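Local coordinates for protein RmpA (Streptococcus mutans, PDB 3BJV) that probably serves as the IIA component of a phosphoenolpyruvate-dependent phosphotransferase system, relaying phosphate for the uptake of ascorbate, at residues Ser12-Val26 with Phe80-Thr92. Numbering follows the deposited sequence.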
ATOM      1  N   SER A  12      14.104  16.706  -4.798  1.00  8.77           N
ATOM      2  CA  SER A  12      14.328  15.327  -5.077  1.00  8.26           C
ATOM      3  C   SER A  12      13.633  14.835  -6.337  1.00  8.92           C
ATOM      4  O   SER A  12      13.469  13.618  -6.505  1.00  9.90           O
ATOM      5  CB  SER A  12      13.888  14.533  -3.882  1.00  7.64           C
ATOM      6  OG  SER A  12      12.546  14.864  -3.640  1.00  8.16           O
ATOM      7  N   ILE A  13      13.211  15.749  -7.208  1.00  8.40           N
ATOM      8  CA  ILE A  13      12.787  15.377  -8.556  1.00  9.02           C
ATOM      9  C   ILE A  13      13.959  15.565  -9.520  1.00  9.97           C
ATOM     10  O   ILE A  13      14.437  16.696  -9.684  1.00 11.10           O
ATOM     11  CB  ILE A  13      11.660  16.250  -9.105  1.00  8.96           C
ATOM     12  CG1 ILE A  13      10.397  16.107  -8.263  1.00  7.50           C
ATOM     13  CG2 ILE A  13      11.412  15.837 -10.549  1.00  7.10           C
ATOM     14  CD1 ILE A  13       9.338  17.065  -8.644  1.00  6.31           C
ATOM     15  N   ARG A  14      14.449  14.470 -10.117  1.00  9.12           N
ATOM     16  CA  ARG A  14      15.629  14.489 -10.984  1.00  7.07           C
ATOM     17  C   ARG A  14      15.206  13.731 -12.224  1.00  7.81           C
ATOM     18  O   ARG A  14      14.911  12.567 -12.150  1.00  8.36           O
ATOM     19  CB  ARG A  14      16.821  13.802 -10.292  1.00  7.04           C
ATOM     20  CG  ARG A  14      17.186  14.286  -8.834  1.00  4.68           C
ATOM     21  CD  ARG A  14      17.678  15.791  -8.719  1.00  6.79           C
ATOM     22  NE  ARG A  14      18.019  16.163  -7.328  1.00  7.69           N
ATOM     23  CZ  ARG A  14      19.219  16.054  -6.757  1.00  7.59           C
ATOM     24  NH1 ARG A  14      19.378  16.391  -5.479  1.00  8.45           N
ATOM     25  NH2 ARG A  14      20.265  15.609  -7.439  1.00  6.64           N
ATOM     26  N   LEU A  15      15.131  14.384 -13.375  1.00  8.39           N
ATOM     27  CA  LEU A  15      14.540  13.753 -14.539  1.00  8.20           C
ATOM     28  C   LEU A  15      15.520  13.457 -15.658  1.00  8.44           C
ATOM     29  O   LEU A  15      16.594  14.101 -15.739  1.00  8.82           O
ATOM     30  CB  LEU A  15      13.458  14.677 -15.074  1.00  8.68           C
ATOM     31  CG  LEU A  15      12.367  15.115 -14.138  1.00  7.07           C
ATOM     32  CD1 LEU A  15      11.722  16.290 -14.823  1.00  8.37           C
ATOM     33  CD2 LEU A  15      11.316  14.013 -13.893  1.00  6.08           C
ATOM     34  N   GLY A  16      15.136  12.513 -16.534  1.00  7.51           N
ATOM     35  CA  GLY A  16      15.934  12.167 -17.713  1.00  7.90           C
ATOM     36  C   GLY A  16      17.339  11.611 -17.436  1.00  9.76           C
ATOM     37  O   GLY A  16      18.326  11.950 -18.132  1.00  9.20           O
ATOM     38  N   LEU A  17      17.428  10.729 -16.434  1.00  9.49           N
ATOM     39  CA  LEU A  17      18.687  10.153 -16.015  1.00 10.65           C
ATOM     40  C   LEU A  17      18.912   8.829 -16.697  1.00 11.63           C
ATOM     41  O   LEU A  17      17.980   8.198 -17.124  1.00 11.79           O
ATOM     42  CB  LEU A  17      18.736  10.010 -14.476  1.00  9.84           C
ATOM     43  CG  LEU A  17      18.551  11.309 -13.654  1.00  8.42           C
ATOM     44  CD1 LEU A  17      18.932  11.061 -12.205  1.00  8.87           C
ATOM     45  CD2 LEU A  17      19.395  12.459 -14.230  1.00  3.86           C
ATOM     46  N   THR A  18      20.161   8.417 -16.782  1.00 13.42           N
ATOM     47  CA  THR A  18      20.520   7.160 -17.417  1.00 15.34           C
ATOM     48  C   THR A  18      21.153   6.236 -16.349  1.00 15.79           C
ATOM     49  O   THR A  18      22.076   6.657 -15.651  1.00 16.09           O
ATOM     50  CB  THR A  18      21.504   7.396 -18.626  1.00 15.79           C
ATOM     51  OG1 THR A  18      20.869   8.275 -19.575  1.00 18.51           O
ATOM     52  CG2 THR A  18      21.842   6.084 -19.354  1.00 17.05           C
ATOM     53  N   ALA A  19      20.648   4.994 -16.253  1.00 15.15           N
ATOM     54  CA  ALA A  19      21.152   3.995 -15.338  1.00 14.86           C
ATOM     55  C   ALA A  19      21.439   2.757 -16.161  1.00 15.90           C
ATOM     56  O   ALA A  19      20.669   2.428 -17.049  1.00 16.58           O
ATOM     57  CB  ALA A  19      20.107   3.682 -14.269  1.00 13.40           C
ATOM     58  N   LYS A  20      22.527   2.042 -15.873  1.00 16.96           N
ATOM     59  CA  LYS A  20      22.826   0.850 -16.657  1.00 17.15           C
ATOM     60  C   LYS A  20      22.116  -0.328 -16.068  1.00 16.15           C
ATOM     61  O   LYS A  20      21.840  -1.308 -16.764  1.00 15.41           O
ATOM     62  CB  LYS A  20      24.338   0.576 -16.729  1.00 18.69           C
ATOM     63  CG  LYS A  20      25.036   1.401 -17.830  1.00 23.71           C
ATOM     64  CD  LYS A  20      26.546   1.512 -17.607  1.00 31.52           C
ATOM     65  CE  LYS A  20      27.232   2.115 -18.828  1.00 35.04           C
ATOM     66  NZ  LYS A  20      28.660   2.333 -18.508  1.00 37.22           N
ATOM     67  N   ASP A  21      21.820  -0.258 -14.774  1.00 14.25           N
ATOM     68  CA  ASP A  21      21.208  -1.440 -14.161  1.00 13.62           C
ATOM     69  C   ASP A  21      20.335  -1.028 -13.003  1.00 12.08           C
ATOM     70  O   ASP A  21      20.220   0.178 -12.684  1.00 11.99           O
ATOM     71  CB  ASP A  21      22.309  -2.453 -13.729  1.00 13.91           C
ATOM     72  CG  ASP A  21      23.232  -1.886 -12.668  1.00 16.39           C
ATOM     73  OD1 ASP A  21      22.788  -1.138 -11.771  1.00 21.27           O
ATOM     74  OD2 ASP A  21      24.422  -2.167 -12.706  1.00 20.67           O
ATOM     75  N   TRP A  22      19.748  -2.018 -12.359  1.00 10.09           N
ATOM     76  CA  TRP A  22      18.824  -1.771 -11.299  1.00 10.12           C
ATOM     77  C   TRP A  22      19.447  -1.143 -10.048  1.00 10.35           C
ATOM     78  O   TRP A  22      18.785  -0.307  -9.376  1.00  9.80           O
ATOM     79  CB  TRP A  22      17.997  -3.014 -10.981  1.00  9.64           C
ATOM     80  CG  TRP A  22      18.685  -4.100 -10.212  1.00 11.08           C
ATOM     81  CD1 TRP A  22      19.283  -5.216 -10.734  1.00  9.95           C
ATOM     82  CD2 TRP A  22      18.853  -4.187  -8.768  1.00 11.84           C
ATOM     83  NE1 TRP A  22      19.822  -5.975  -9.717  1.00 10.74           N
ATOM     84  CE2 TRP A  22      19.569  -5.385  -8.507  1.00  9.55           C
ATOM     85  CE3 TRP A  22      18.459  -3.373  -7.681  1.00  8.94           C
ATOM     86  CZ2 TRP A  22      19.882  -5.816  -7.198  1.00 10.19           C
ATOM     87  CZ3 TRP A  22      18.795  -3.784  -6.389  1.00 10.20           C
ATOM     88  CH2 TRP A  22      19.536  -4.995  -6.164  1.00  9.88           C
ATOM     89  N   LYS A  23      20.702  -1.499  -9.754  1.00  9.64           N
ATOM     90  CA  LYS A  23      21.375  -1.009  -8.535  1.00 10.45           C
ATOM     91  C   LYS A  23      21.691   0.468  -8.700  1.00  9.73           C
ATOM     92  O   LYS A  23      21.559   1.221  -7.755  1.00  8.82           O
ATOM     93  CB  LYS A  23      22.671  -1.762  -8.237  1.00 10.49           C
ATOM     94  CG  LYS A  23      22.505  -3.275  -8.034  1.00 13.18           C
ATOM     95  CD  LYS A  23      23.723  -3.858  -7.367  1.00 15.97           C
ATOM     96  CE  LYS A  23      23.550  -5.352  -7.043  1.00 23.07           C
ATOM     97  NZ  LYS A  23      24.240  -6.196  -8.086  1.00 25.56           N
ATOM     98  N   GLU A  24      22.109   0.849  -9.903  1.00 10.02           N
ATOM     99  CA  GLU A  24      22.293   2.240 -10.242  1.00 11.82           C
ATOM    100  C   GLU A  24      20.990   3.043 -10.213  1.00 11.14           C
ATOM    101  O   GLU A  24      20.954   4.153  -9.689  1.00 11.95           O
ATOM    102  CB  GLU A  24      22.956   2.449 -11.588  1.00 11.57           C
ATOM    103  CG  GLU A  24      22.938   3.939 -11.923  1.00 16.28           C
ATOM    104  CD  GLU A  24      24.221   4.423 -12.541  1.00 24.21           C
ATOM    105  OE1 GLU A  24      24.562   3.906 -13.647  1.00 23.21           O
ATOM    106  OE2 GLU A  24      24.868   5.322 -11.904  1.00 26.19           O
ATOM    107  N   ALA A  25      19.935   2.486 -10.773  1.00 10.93           N
ATOM    108  CA  ALA A  25      18.621   3.143 -10.797  1.00 10.88           C
ATOM    109  C   ALA A  25      18.214   3.453  -9.344  1.00 10.51           C
ATOM    110  O   ALA A  25      17.805   4.546  -9.004  1.00  9.50           O
ATOM    111  CB  ALA A  25      17.610   2.229 -11.496  1.00  9.26           C
ATOM    112  N   VAL A  26      18.390   2.458  -8.489  1.00 11.19           N
ATOM    113  CA  VAL A  26      18.091   2.585  -7.075  1.00 11.69           C
ATOM    114  C   VAL A  26      18.986   3.637  -6.414  1.00 11.91           C
ATOM    115  O   VAL A  26      18.497   4.466  -5.679  1.00 12.43           O
ATOM    116  CB  VAL A  26      18.144   1.202  -6.364  1.00 11.10           C
ATOM    117  CG1 VAL A  26      18.093   1.359  -4.843  1.00 11.17           C
ATOM    118  CG2 VAL A  26      16.996   0.369  -6.858  1.00 11.05           C
ATOM    119  N   PHE A  80      10.115  11.865  -0.053  1.00  6.66           N
ATOM    120  CA  PHE A  80       9.980  11.171  -1.304  1.00  7.32           C
ATOM    121  C   PHE A  80      10.969  11.753  -2.297  1.00  7.55           C
ATOM    122  O   PHE A  80      11.309  12.912  -2.190  1.00  5.40           O
ATOM    123  CB  PHE A  80       8.597  11.414  -1.919  1.00  7.37           C
ATOM    124  CG  PHE A  80       7.443  10.993  -1.077  1.00  8.53           C
ATOM    125  CD1 PHE A  80       6.801  11.907  -0.237  1.00 12.55           C
ATOM    126  CD2 PHE A  80       6.923   9.696  -1.177  1.00 12.97           C
ATOM    127  CE1 PHE A  80       5.701  11.522   0.522  1.00 13.37           C
ATOM    128  CE2 PHE A  80       5.773   9.305  -0.424  1.00 12.54           C
ATOM    129  CZ  PHE A  80       5.172  10.217   0.396  1.00 12.06           C
ATOM    130  N   SER A  81      11.383  10.946  -3.286  1.00  7.97           N
ATOM    131  CA  SER A  81      11.985  11.469  -4.494  1.00  8.66           C
ATOM    132  C   SER A  81      11.319  10.864  -5.761  1.00  8.62           C
ATOM    133  O   SER A  81      10.558   9.933  -5.699  1.00  9.30           O
ATOM    134  CB  SER A  81      13.469  11.175  -4.509  1.00  9.09           C
ATOM    135  OG  SER A  81      13.648   9.800  -4.776  1.00 13.98           O
ATOM    136  N   LEU A  82      11.596  11.443  -6.910  1.00  8.56           N
ATOM    137  CA  LEU A  82      11.109  10.941  -8.149  1.00  8.49           C
ATOM    138  C   LEU A  82      12.220  11.112  -9.171  1.00  8.96           C
ATOM    139  O   LEU A  82      12.769  12.226  -9.362  1.00  8.48           O
ATOM    140  CB  LEU A  82       9.845  11.675  -8.573  1.00  8.20           C
ATOM    141  CG  LEU A  82       9.063  11.023  -9.719  1.00  9.02           C
ATOM    142  CD1 LEU A  82       7.629  11.347  -9.495  1.00 11.95           C
ATOM    143  CD2 LEU A  82       9.527  11.541 -11.085  1.00  7.28           C
ATOM    144  N   VAL A  83      12.540   9.990  -9.814  1.00  9.05           N
ATOM    145  CA  VAL A  83      13.580   9.905 -10.817  1.00  8.27           C
ATOM    146  C   VAL A  83      12.920   9.230 -12.040  1.00  8.49           C
ATOM    147  O   VAL A  83      12.193   8.244 -11.867  1.00  8.99           O
ATOM    148  CB  VAL A  83      14.750   9.029 -10.288  1.00  8.73           C
ATOM    149  CG1 VAL A  83      15.563   8.394 -11.449  1.00  9.67           C
ATOM    150  CG2 VAL A  83      15.684   9.817  -9.316  1.00  6.15           C
ATOM    151  N   THR A  84      13.179   9.738 -13.249  1.00  7.40           N
ATOM    152  CA  THR A  84      12.763   9.071 -14.495  1.00  6.97           C
ATOM    153  C   THR A  84      14.017   8.731 -15.281  1.00  8.09           C
ATOM    154  O   THR A  84      14.960   9.486 -15.278  1.00  8.66           O
ATOM    155  CB  THR A  84      11.895   9.972 -15.368  1.00  6.94           C
ATOM    156  OG1 THR A  84      12.598  11.178 -15.663  1.00  7.59           O
ATOM    157  CG2 THR A  84      10.536  10.321 -14.670  1.00  5.36           C
ATOM    158  N   LEU A  85      14.050   7.556 -15.878  1.00  9.06           N
ATOM    159  CA  LEU A  85      15.158   7.083 -16.731  1.00 10.45           C
ATOM    160  C   LEU A  85      14.864   7.308 -18.236  1.00 11.54           C
ATOM    161  O   LEU A  85      13.683   7.359 -18.660  1.00 11.37           O
ATOM    162  CB  LEU A  85      15.398   5.563 -16.481  1.00  9.42           C
ATOM    163  CG  LEU A  85      15.677   5.203 -15.022  1.00  8.58           C
ATOM    164  CD1 LEU A  85      15.673   3.782 -14.900  1.00  9.31           C
ATOM    165  CD2 LEU A  85      17.053   5.704 -14.610  1.00 12.69           C
ATOM    166  N   THR A  86      15.930   7.347 -19.044  1.00 12.18           N
ATOM    167  CA  THR A  86      15.766   7.507 -20.484  1.00 13.24           C
ATOM    168  C   THR A  86      15.448   6.173 -21.181  1.00 14.85           C
ATOM    169  O   THR A  86      14.808   6.154 -22.245  1.00 15.17           O
ATOM    170  CB  THR A  86      16.974   8.202 -21.108  1.00 13.64           C
ATOM    171  OG1 THR A  86      18.171   7.507 -20.730  1.00 12.70           O
ATOM    172  CG2 THR A  86      17.047   9.704 -20.623  1.00 12.78           C
ATOM    173  N   GLU A  87      15.884   5.068 -20.565  1.00 15.37           N
ATOM    174  CA  GLU A  87      15.532   3.715 -20.960  1.00 15.75           C
ATOM    175  C   GLU A  87      15.196   2.963 -19.704  1.00 14.54           C
ATOM    176  O   GLU A  87      15.787   3.239 -18.677  1.00 12.69           O
ATOM    177  CB  GLU A  87      16.749   3.053 -21.542  1.00 16.70           C
ATOM    178  CG  GLU A  87      17.032   3.599 -22.875  1.00 26.21           C
ATOM    179  CD  GLU A  87      18.496   3.676 -23.133  1.00 34.94           C
ATOM    180  OE1 GLU A  87      19.147   2.584 -23.053  1.00 33.55           O
ATOM    181  OE2 GLU A  87      18.959   4.842 -23.400  1.00 37.59           O
ATOM    182  N   PRO A  88      14.250   2.012 -19.778  1.00 14.15           N
ATOM    183  CA  PRO A  88      14.008   1.078 -18.685  1.00 14.39           C
ATOM    184  C   PRO A  88      15.229   0.270 -18.258  1.00 14.18           C
ATOM    185  O   PRO A  88      16.165   0.134 -19.034  1.00 15.45           O
ATOM    186  CB  PRO A  88      12.903   0.151 -19.241  1.00 15.59           C
ATOM    187  CG  PRO A  88      12.843   0.446 -20.726  1.00 15.07           C
ATOM    188  CD  PRO A  88      13.282   1.849 -20.875  1.00 13.85           C
ATOM    189  N   VAL A  89      15.245  -0.178 -17.001  1.00 12.74           N
ATOM    190  CA  VAL A  89      16.226  -1.121 -16.484  1.00 12.32           C
ATOM    191  C   VAL A  89      15.402  -2.317 -16.063  1.00 12.92           C
ATOM    192  O   VAL A  89      14.223  -2.146 -15.732  1.00 13.20           O
ATOM    193  CB  VAL A  89      17.038  -0.583 -15.207  1.00 11.47           C
ATOM    194  CG1 VAL A  89      18.052   0.441 -15.594  1.00  9.24           C
ATOM    195  CG2 VAL A  89      16.111  -0.025 -14.121  1.00 10.29           C
ATOM    196  N   THR A  90      16.010  -3.507 -16.048  1.00 13.23           N
ATOM    197  CA  THR A  90      15.333  -4.734 -15.661  1.00 13.78           C
ATOM    198  C   THR A  90      15.699  -5.106 -14.231  1.00 15.15           C
ATOM    199  O   THR A  90      16.872  -5.205 -13.903  1.00 16.29           O
ATOM    200  CB  THR A  90      15.681  -5.883 -16.613  1.00 14.02           C
ATOM    201  OG1 THR A  90      15.535  -5.447 -17.981  1.00 14.62           O
ATOM    202  CG2 THR A  90      14.752  -7.052 -16.388  1.00 12.19           C
ATOM    203  N   PHE A  91      14.713  -5.246 -13.364  1.00 15.88           N
ATOM    204  CA  PHE A  91      14.966  -5.750 -11.996  1.00 19.21           C
ATOM    205  C   PHE A  91      15.108  -7.288 -11.938  1.00 21.17           C
ATOM    206  O   PHE A  91      14.869  -7.968 -12.935  1.00 23.05           O
ATOM    207  CB  PHE A  91      13.889  -5.248 -11.019  1.00 18.34           C
ATOM    208  CG  PHE A  91      14.171  -3.874 -10.472  1.00 17.84           C
ATOM    209  CD1 PHE A  91      14.114  -2.745 -11.298  1.00 17.28           C
ATOM    210  CD2 PHE A  91      14.546  -3.708  -9.141  1.00 15.81           C
ATOM    211  CE1 PHE A  91      14.401  -1.454 -10.782  1.00 18.13           C
ATOM    212  CE2 PHE A  91      14.814  -2.441  -8.617  1.00 15.27           C
ATOM    213  CZ  PHE A  91      14.749  -1.308  -9.437  1.00 14.78           C
ATOM    214  N   THR A  92      15.494  -7.846 -10.795  1.00 23.36           N
ATOM    215  CA  THR A  92      15.882  -9.282 -10.747  1.00 24.96           C
ATOM    216  C   THR A  92      14.737 -10.258 -11.063  1.00 26.06           C
ATOM    217  O   THR A  92      15.007 -11.389 -11.496  1.00 27.42           O
ATOM    218  CB  THR A  92      16.630  -9.709  -9.426  1.00 25.19           C
ATOM    219  OG1 THR A  92      16.041  -9.078  -8.274  1.00 26.01           O
ATOM    220  CG2 THR A  92      18.088  -9.335  -9.485  1.00 24.39           C
TER
HETATM  221  O   HOH W   1      19.370  -4.355 -14.210  1.00 18.75           O
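Ser12 opens the pairing with two bonds to the start of the other strand: its OG donates to a lone pair of Phe80 O, in the carbonyl plane, at 2.7 Å, and its carbonyl O accepts from Leu82 N. With chi1 at 56°, OG lies between the backbone N and the carbonyl carbon, which brings it to Phe80 O, while CB rests against Ser81 CB. Parallel pairing then runs through Arg14 N to Leu82 O at 2.9 Å, and Thr84 N makes a weak return bond to Arg14 O. Between Arg14 and Leu17 a beta bulge shifts the register by one. Within it Gly16 N donates to the hydroxyl of Thr84, 3.0 Å from Thr84 OG1, before Leu17 N and Leu17 O resume with Thr84 O and Thr86 N. Past the bulge the hydroxyls of Thr18 and Thr86 bond to each other; farther on, a water accepts from Trp22 N and donates to Thr90 O.

The packing follows the turn into the helix, whose N-cap is Asp21. Ala19 CB lies 3.7 Å from Leu85 CD2, while Val89 sends CG1 to the carbonyls of Ala19 and Asp21 and CG2 to Ala25 CB. Trp22 CB stands over the centre of the Phe91 ring, 3.7 Å from its centroid, a CH-pi contact; the two aromatic planes are inclined at 38°. Val26 CG2 reaches the edge of the same ring at Phe91 CZ.

Strand 79-85 is flanked by strand 13-17 and, through antiparallel pairing, strand 96-104. Helix 3-10 packs on Ile13 and Leu82, whereas helix 42-54 meets Trp22 and Val26, in keeping with a three-layer alpha/beta sandwich.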